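Local coordinates for protein gluconokinase (Sinorhizobium meliloti, PDB 3T61) that probably phosphorylates D-gluconate at the expense of ATP, yielding 6-phospho-D-gluconate and ADP, at residues R105-G119 and L148-V162. Sequence-based numbering, arbitrary orientation.
Sequences RESAPGGLAFVFLHG and LEDPRGEVRTVAVDV
With CG of Phe116 turned opposite the backbone N (chi1 174°), Pro151 lies over one face of its ring, CD above the centre in a CH-pi contact, 3.6 Å from the centroid. Leu148 meets the rim instead, its CD2 3.7 Å from Phe116 CZ, while the CB of His118 packs on the opposite face. The His118 ring has the CA of Asp161 over one face and the guanidinium of Arg152, tilted 51° to it and salt-bridged to Asp150, over the other. Behind these side chains, strands 113-118 and 157-161 pair in parallel, the latter forming one edge of the chain's five-stranded 2-3-1-4-5 sheet, as in P-loop kinases. Phe116 illustrates how a parallel strand bonds on alternate residues: its N donates to Val158 O (2.7 Å) and its O accepts from Val160 N (2.9 Å). An alanine in place of Phe116 is likely to leave Pro151 and Leu148 without their aromatic partner and open a gap between the 148-152 loop and the sheet. Toward the strand starts, Arg156 bends at chi3 (-60°), bringing NE to Leu112 O at 3.0 Å. Arg105 NH2 reaches the anti lone pair of Glu154 OE1 at 2.8 Å; Asp102 takes Arg105 NH1, and Arg98 and Arg101 bind Glu154 OE2.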
ATOM      1  N   ARG A 105      12.590  12.975  14.731  1.00 33.67           N
ATOM      2  CA  ARG A 105      12.747  14.015  15.750  1.00 37.21           C
ATOM      3  C   ARG A 105      13.590  15.175  15.225  1.00 38.29           C
ATOM      4  O   ARG A 105      13.340  16.327  15.568  1.00 37.37           O
ATOM      5  CB  ARG A 105      13.404  13.448  17.015  1.00 36.73           C
ATOM      6  CG  ARG A 105      12.448  12.757  17.971  1.00 38.09           C
ATOM      7  CD  ARG A 105      13.205  11.918  18.993  1.00 39.17           C
ATOM      8  NE  ARG A 105      12.297  11.008  19.677  1.00 44.30           N
ATOM      9  CZ  ARG A 105      12.543   9.724  19.898  1.00 42.18           C
ATOM     10  NH1 ARG A 105      13.680   9.177  19.494  1.00 40.53           N
ATOM     11  NH2 ARG A 105      11.639   8.987  20.519  1.00 46.58           N
ATOM     12  N   GLU A 106      14.583  14.873  14.393  1.00 41.46           N
ATOM     13  CA  GLU A 106      15.436  15.920  13.826  1.00 45.32           C
ATOM     14  C   GLU A 106      14.651  16.865  12.923  1.00 46.15           C
ATOM     15  O   GLU A 106      15.105  17.962  12.635  1.00 45.06           O
ATOM     16  CB  GLU A 106      16.588  15.316  13.018  1.00 46.92           C
ATOM     17  CG  GLU A 106      17.428  14.325  13.783  1.00 51.48           C
ATOM     18  CD  GLU A 106      18.701  13.942  13.053  1.00 53.19           C
ATOM     19  OE1 GLU A 106      18.681  13.860  11.808  1.00 53.74           O
ATOM     20  OE2 GLU A 106      19.724  13.707  13.730  1.00 56.49           O
ATOM     21  N   SER A 107      13.477  16.437  12.473  1.00 47.74           N
ATOM     22  CA  SER A 107      12.659  17.272  11.600  1.00 51.88           C
ATOM     23  C   SER A 107      11.881  18.297  12.414  1.00 53.28           C
ATOM     24  O   SER A 107      11.221  19.175  11.865  1.00 54.68           O
ATOM     25  CB  SER A 107      11.691  16.406  10.788  1.00 52.65           C
ATOM     26  OG  SER A 107      12.401  15.509   9.947  1.00 56.49           O
ATOM     27  N   ALA A 108      11.964  18.172  13.731  1.00 55.09           N
ATOM     28  CA  ALA A 108      11.290  19.082  14.647  1.00 56.15           C
ATOM     29  C   ALA A 108      11.945  18.906  16.018  1.00 57.17           C
ATOM     30  O   ALA A 108      11.292  18.502  16.983  1.00 56.77           O
ATOM     31  CB  ALA A 108       9.807  18.742  14.714  1.00 56.71           C
ATOM     32  N   PRO A 109      13.255  19.215  16.117  1.00 57.64           N
ATOM     33  CA  PRO A 109      14.062  19.101  17.342  1.00 57.50           C
ATOM     34  C   PRO A 109      13.366  19.569  18.615  1.00 56.95           C
ATOM     35  O   PRO A 109      12.891  20.703  18.697  1.00 56.67           O
ATOM     36  CB  PRO A 109      15.301  19.933  17.015  1.00 58.35           C
ATOM     37  CG  PRO A 109      15.454  19.725  15.550  1.00 58.50           C
ATOM     38  CD  PRO A 109      14.028  19.887  15.056  1.00 57.42           C
ATOM     39  N   GLY A 110      13.314  18.680  19.604  1.00 56.46           N
ATOM     40  CA  GLY A 110      12.679  18.999  20.870  1.00 54.20           C
ATOM     41  C   GLY A 110      11.205  19.355  20.768  1.00 53.25           C
ATOM     42  O   GLY A 110      10.652  19.968  21.685  1.00 55.45           O
ATOM     43  N   GLY A 111      10.557  18.976  19.668  1.00 50.36           N
ATOM     44  CA  GLY A 111       9.147  19.296  19.513  1.00 47.19           C
ATOM     45  C   GLY A 111       8.248  18.178  19.005  1.00 44.29           C
ATOM     46  O   GLY A 111       7.091  18.428  18.677  1.00 43.80           O
ATOM     47  N   LEU A 112       8.751  16.949  18.948  1.00 41.42           N
ATOM     48  CA  LEU A 112       7.943  15.834  18.448  1.00 39.52           C
ATOM     49  C   LEU A 112       7.510  14.816  19.517  1.00 38.38           C
ATOM     50  O   LEU A 112       8.339  14.291  20.263  1.00 38.58           O
ATOM     51  CB  LEU A 112       8.703  15.102  17.332  1.00 37.72           C
ATOM     52  CG  LEU A 112       7.961  13.962  16.625  1.00 37.75           C
ATOM     53  CD1 LEU A 112       6.744  14.529  15.911  1.00 34.76           C
ATOM     54  CD2 LEU A 112       8.897  13.239  15.644  1.00 32.75           C
ATOM     55  N   ALA A 113       6.208  14.535  19.564  1.00 36.73           N
ATOM     56  CA  ALA A 113       5.642  13.570  20.508  1.00 36.47           C
ATOM     57  C   ALA A 113       5.191  12.285  19.810  1.00 34.87           C
ATOM     58  O   ALA A 113       4.648  12.317  18.700  1.00 33.61           O
ATOM     59  CB  ALA A 113       4.460  14.188  21.251  1.00 36.49           C
ATOM     60  N   PHE A 114       5.414  11.159  20.477  1.00 33.89           N
ATOM     61  CA  PHE A 114       5.035   9.851  19.959  1.00 32.96           C
ATOM     62  C   PHE A 114       4.013   9.181  20.881  1.00 32.72           C
ATOM     63  O   PHE A 114       4.176   9.196  22.100  1.00 32.00           O
ATOM     64  CB  PHE A 114       6.259   8.941  19.879  1.00 33.19           C
ATOM     65  CG  PHE A 114       7.140   9.178  18.682  1.00 33.65           C
ATOM     66  CD1 PHE A 114       6.896   8.517  17.480  1.00 31.87           C
ATOM     67  CD2 PHE A 114       8.242  10.024  18.771  1.00 31.97           C
ATOM     68  CE1 PHE A 114       7.747   8.681  16.383  1.00 33.72           C
ATOM     69  CE2 PHE A 114       9.101  10.199  17.679  1.00 33.44           C
ATOM     70  CZ  PHE A 114       8.852   9.524  16.481  1.00 32.02           C
ATOM     71  N   VAL A 115       2.971   8.604  20.289  1.00 30.55           N
ATOM     72  CA  VAL A 115       1.945   7.852  21.016  1.00 30.47           C
ATOM     73  C   VAL A 115       2.163   6.396  20.535  1.00 29.89           C
ATOM     74  O   VAL A 115       1.935   6.072  19.366  1.00 29.38           O
ATOM     75  CB  VAL A 115       0.516   8.364  20.666  1.00 30.13           C
ATOM     76  CG1 VAL A 115      -0.545   7.426  21.221  1.00 28.73           C
ATOM     77  CG2 VAL A 115       0.306   9.764  21.254  1.00 28.37           C
ATOM     78  N   PHE A 116       2.662   5.549  21.437  1.00 28.97           N
ATOM     79  CA  PHE A 116       2.958   4.144  21.146  1.00 27.64           C
ATOM     80  C   PHE A 116       1.807   3.196  21.505  1.00 28.76           C
ATOM     81  O   PHE A 116       1.557   2.923  22.678  1.00 27.48           O
ATOM     82  CB  PHE A 116       4.240   3.736  21.893  1.00 27.14           C
ATOM     83  CG  PHE A 116       4.584   2.262  21.797  1.00 25.37           C
ATOM     84  CD1 PHE A 116       4.467   1.578  20.585  1.00 25.33           C
ATOM     85  CD2 PHE A 116       5.053   1.568  22.920  1.00 24.15           C
ATOM     86  CE1 PHE A 116       4.817   0.228  20.484  1.00 26.27           C
ATOM     87  CE2 PHE A 116       5.409   0.212  22.834  1.00 24.29           C
ATOM     88  CZ  PHE A 116       5.290  -0.463  21.614  1.00 24.88           C
ATOM     89  N   LEU A 117       1.102   2.713  20.483  1.00 28.00           N
ATOM     90  CA  LEU A 117      -0.004   1.780  20.679  1.00 26.40           C
ATOM     91  C   LEU A 117       0.621   0.394  20.699  1.00 25.62           C
ATOM     92  O   LEU A 117       1.318   0.027  19.765  1.00 24.37           O
ATOM     93  CB  LEU A 117      -0.997   1.879  19.525  1.00 23.64           C
ATOM     94  CG  LEU A 117      -1.633   3.247  19.294  1.00 26.57           C
ATOM     95  CD1 LEU A 117      -2.520   3.173  18.063  1.00 22.68           C
ATOM     96  CD2 LEU A 117      -2.421   3.700  20.545  1.00 24.65           C
ATOM     97  N   HIS A 118       0.357  -0.378  21.749  1.00 25.07           N
ATOM     98  CA  HIS A 118       0.960  -1.696  21.863  1.00 27.91           C
ATOM     99  C   HIS A 118       0.079  -2.777  22.516  1.00 29.55           C
ATOM    100  O   HIS A 118      -0.828  -2.500  23.316  1.00 26.44           O
ATOM    101  CB  HIS A 118       2.261  -1.571  22.652  1.00 26.76           C
ATOM    102  CG  HIS A 118       2.048  -1.189  24.082  1.00 27.07           C
ATOM    103  ND1 HIS A 118       2.035  -2.115  25.104  1.00 27.54           N
ATOM    104  CD2 HIS A 118       1.751   0.004  24.653  1.00 26.89           C
ATOM    105  CE1 HIS A 118       1.740  -1.510  26.241  1.00 29.73           C
ATOM    106  NE2 HIS A 118       1.561  -0.223  25.996  1.00 29.37           N
ATOM    107  N   GLY A 119       0.386  -4.019  22.162  1.00 29.92           N
ATOM    108  CA  GLY A 119      -0.332  -5.160  22.691  1.00 32.59           C
ATOM    109  C   GLY A 119       0.434  -6.386  22.253  1.00 32.83           C
ATOM    110  O   GLY A 119       1.330  -6.282  21.413  1.00 30.28           O
ATOM    111  N   LEU A 148       9.859  -4.382  15.763  1.00 37.92           N
ATOM    112  CA  LEU A 148       9.575  -3.330  16.737  1.00 37.80           C
ATOM    113  C   LEU A 148      10.623  -3.212  17.841  1.00 38.00           C
ATOM    114  O   LEU A 148      10.954  -4.186  18.524  1.00 38.87           O
ATOM    115  CB  LEU A 148       8.203  -3.543  17.394  1.00 35.31           C
ATOM    116  CG  LEU A 148       7.884  -2.593  18.565  1.00 34.50           C
ATOM    117  CD1 LEU A 148       7.719  -1.170  18.066  1.00 32.28           C
ATOM    118  CD2 LEU A 148       6.625  -3.042  19.271  1.00 33.11           C
ATOM    119  N   GLU A 149      11.146  -2.006  17.995  1.00 36.92           N
ATOM    120  CA  GLU A 149      12.112  -1.710  19.035  1.00 37.37           C
ATOM    121  C   GLU A 149      11.330  -0.808  19.979  1.00 37.23           C
ATOM    122  O   GLU A 149      11.005   0.330  19.629  1.00 33.96           O
ATOM    123  CB  GLU A 149      13.316  -0.975  18.450  1.00 37.71           C
ATOM    124  CG  GLU A 149      14.278  -1.888  17.716  1.00 38.72           C
ATOM    125  CD  GLU A 149      15.220  -1.134  16.797  1.00 38.66           C
ATOM    126  OE1 GLU A 149      15.646  -0.016  17.146  1.00 37.43           O
ATOM    127  OE2 GLU A 149      15.540  -1.673  15.724  1.00 39.94           O
ATOM    128  N   ASP A 150      11.010  -1.336  21.161  1.00 36.92           N
ATOM    129  CA  ASP A 150      10.228  -0.605  22.154  1.00 36.84           C
ATOM    130  C   ASP A 150      10.718   0.817  22.396  1.00 35.50           C
ATOM    131  O   ASP A 150      11.863   1.036  22.791  1.00 34.83           O
ATOM    132  CB  ASP A 150      10.201  -1.369  23.479  1.00 39.74           C
ATOM    133  CG  ASP A 150       9.083  -0.897  24.389  1.00 42.10           C
ATOM    134  OD1 ASP A 150       9.063   0.300  24.741  1.00 39.61           O
ATOM    135  OD2 ASP A 150       8.218  -1.723  24.743  1.00 47.02           O
ATOM    136  N   PRO A 151       9.841   1.807  22.167  1.00 34.79           N
ATOM    137  CA  PRO A 151      10.172   3.225  22.350  1.00 34.76           C
ATOM    138  C   PRO A 151      10.103   3.746  23.780  1.00 34.68           C
ATOM    139  O   PRO A 151      10.616   4.821  24.069  1.00 35.30           O
ATOM    140  CB  PRO A 151       9.163   3.922  21.458  1.00 32.66           C
ATOM    141  CG  PRO A 151       7.935   3.068  21.675  1.00 34.57           C
ATOM    142  CD  PRO A 151       8.491   1.654  21.590  1.00 33.17           C
ATOM    143  N   ARG A 152       9.467   2.997  24.671  1.00 35.08           N
ATOM    144  CA  ARG A 152       9.335   3.436  26.051  1.00 37.11           C
ATOM    145  C   ARG A 152      10.669   3.841  26.654  1.00 37.17           C
ATOM    146  O   ARG A 152      11.678   3.147  26.521  1.00 36.59           O
ATOM    147  CB  ARG A 152       8.637   2.355  26.883  1.00 36.55           C
ATOM    148  CG  ARG A 152       7.134   2.373  26.629  1.00 38.36           C
ATOM    149  CD  ARG A 152       6.385   1.234  27.268  1.00 39.28           C
ATOM    150  NE  ARG A 152       6.708  -0.051  26.663  1.00 40.54           N
ATOM    151  CZ  ARG A 152       5.982  -1.151  26.837  1.00 42.11           C
ATOM    152  NH1 ARG A 152       4.892  -1.107  27.598  1.00 42.80           N
ATOM    153  NH2 ARG A 152       6.345  -2.287  26.259  1.00 41.08           N
ATOM    154  N   GLY A 153      10.670   4.998  27.299  1.00 38.18           N
ATOM    155  CA  GLY A 153      11.898   5.497  27.882  1.00 40.49           C
ATOM    156  C   GLY A 153      12.376   6.676  27.057  1.00 41.04           C
ATOM    157  O   GLY A 153      12.871   7.662  27.602  1.00 42.25           O
ATOM    158  N   GLU A 154      12.217   6.575  25.737  1.00 39.44           N
ATOM    159  CA  GLU A 154      12.620   7.648  24.834  1.00 37.60           C
ATOM    160  C   GLU A 154      11.820   8.897  25.183  1.00 37.05           C
ATOM    161  O   GLU A 154      10.751   8.810  25.785  1.00 35.06           O
ATOM    162  CB  GLU A 154      12.385   7.232  23.374  1.00 35.95           C
ATOM    163  CG  GLU A 154      13.351   6.146  22.897  1.00 34.39           C
ATOM    164  CD  GLU A 154      12.980   5.551  21.550  1.00 34.14           C
ATOM    165  OE1 GLU A 154      12.343   6.256  20.739  1.00 34.02           O
ATOM    166  OE2 GLU A 154      13.343   4.381  21.295  1.00 32.80           O
ATOM    167  N   VAL A 155      12.343  10.057  24.798  1.00 37.87           N
ATOM    168  CA  VAL A 155      11.704  11.332  25.097  1.00 37.93           C
ATOM    169  C   VAL A 155      10.316  11.550  24.516  1.00 37.45           C
ATOM    170  O   VAL A 155       9.981  11.022  23.461  1.00 37.23           O
ATOM    171  CB  VAL A 155      12.608  12.508  24.654  1.00 39.81           C
ATOM    172  CG1 VAL A 155      13.908  12.469  25.429  1.00 38.75           C
ATOM    173  CG2 VAL A 155      12.879  12.434  23.147  1.00 39.40           C
ATOM    174  N   ARG A 156       9.518  12.341  25.227  1.00 37.35           N
ATOM    175  CA  ARG A 156       8.161  12.697  24.824  1.00 37.58           C
ATOM    176  C   ARG A 156       7.387  11.552  24.162  1.00 38.19           C
ATOM    177  O   ARG A 156       6.818  11.710  23.077  1.00 36.90           O
ATOM    178  CB  ARG A 156       8.215  13.914  23.886  1.00 39.10           C
ATOM    179  CG  ARG A 156       8.853  15.165  24.516  1.00 39.49           C
ATOM    180  CD  ARG A 156       8.932  16.320  23.520  1.00 41.64           C
ATOM    181  NE  ARG A 156       9.734  15.966  22.348  1.00 43.17           N
ATOM    182  CZ  ARG A 156      11.063  15.904  22.332  1.00 42.73           C
ATOM    183  NH1 ARG A 156      11.756  16.181  23.427  1.00 44.59           N
ATOM    184  NH2 ARG A 156      11.701  15.545  21.226  1.00 40.71           N
ATOM    185  N   THR A 157       7.358  10.409  24.844  1.00 37.04           N
ATOM    186  CA  THR A 157       6.671   9.218  24.361  1.00 35.15           C
ATOM    187  C   THR A 157       5.598   8.743  25.344  1.00 34.86           C
ATOM    188  O   THR A 157       5.873   8.527  26.525  1.00 34.89           O
ATOM    189  CB  THR A 157       7.672   8.063  24.140  1.00 34.86           C
ATOM    190  OG1 THR A 157       8.714   8.498  23.258  1.00 32.81           O
ATOM    191  CG2 THR A 157       6.976   6.852  23.530  1.00 33.33           C
ATOM    192  N   VAL A 158       4.379   8.585  24.842  1.00 33.35           N
ATOM    193  CA  VAL A 158       3.253   8.117  25.635  1.00 31.99           C
ATOM    194  C   VAL A 158       2.868   6.729  25.108  1.00 32.95           C
ATOM    195  O   VAL A 158       2.589   6.560  23.913  1.00 31.42           O
ATOM    196  CB  VAL A 158       2.046   9.068  25.495  1.00 31.43           C
ATOM    197  CG1 VAL A 158       0.883   8.592  26.354  1.00 30.35           C
ATOM    198  CG2 VAL A 158       2.453  10.469  25.889  1.00 32.89           C
ATOM    199  N   ALA A 159       2.880   5.736  25.994  1.00 31.46           N
ATOM    200  CA  ALA A 159       2.537   4.369  25.614  1.00 31.97           C
ATOM    201  C   ALA A 159       1.133   4.043  26.084  1.00 31.98           C
ATOM    202  O   ALA A 159       0.751   4.391  27.206  1.00 33.78           O
ATOM    203  CB  ALA A 159       3.539   3.377  26.219  1.00 28.23           C
ATOM    204  N   VAL A 160       0.358   3.388  25.223  1.00 29.58           N
ATOM    205  CA  VAL A 160      -1.013   3.020  25.570  1.00 28.86           C
ATOM    206  C   VAL A 160      -1.297   1.599  25.099  1.00 28.19           C
ATOM    207  O   VAL A 160      -1.063   1.275  23.933  1.00 25.32           O
ATOM    208  CB  VAL A 160      -2.035   3.967  24.920  1.00 28.63           C
ATOM    209  CG1 VAL A 160      -3.443   3.638  25.428  1.00 29.43           C
ATOM    210  CG2 VAL A 160      -1.679   5.410  25.230  1.00 26.89           C
ATOM    211  N   ASP A 161      -1.787   0.756  26.010  1.00 25.52           N
ATOM    212  CA  ASP A 161      -2.099  -0.633  25.674  1.00 25.34           C
ATOM    213  C   ASP A 161      -3.424  -0.633  24.921  1.00 24.47           C
ATOM    214  O   ASP A 161      -4.313   0.145  25.231  1.00 23.86           O
ATOM    215  CB  ASP A 161      -2.210  -1.480  26.947  1.00 24.99           C
ATOM    216  CG  ASP A 161      -2.069  -2.961  26.672  1.00 22.13           C
ATOM    217  OD1 ASP A 161      -2.995  -3.553  26.086  1.00 22.84           O
ATOM    218  OD2 ASP A 161      -1.020  -3.533  27.027  1.00 22.76           O
ATOM    219  N   VAL A 162      -3.560  -1.504  23.930  1.00 25.99           N
ATOM    220  CA  VAL A 162      -4.781  -1.531  23.127  1.00 27.07           C
ATOM    221  C   VAL A 162      -5.893  -2.474  23.594  1.00 27.93           C
ATOM    222  O   VAL A 162      -6.984  -2.483  23.018  1.00 25.72           O
ATOM    223  CB  VAL A 162      -4.449  -1.856  21.649  1.00 25.89           C
ATOM    224  CG1 VAL A 162      -3.461  -0.845  21.113  1.00 25.45           C
ATOM    225  CG2 VAL A 162      -3.901  -3.259  21.542  1.00 24.09           C
TER
HETATM  226  O   HOH W   1       9.944  12.240  20.773  1.00 34.06           O
HETATM  227  O   HOH W   2      14.405  15.942  19.597  1.00 44.69           O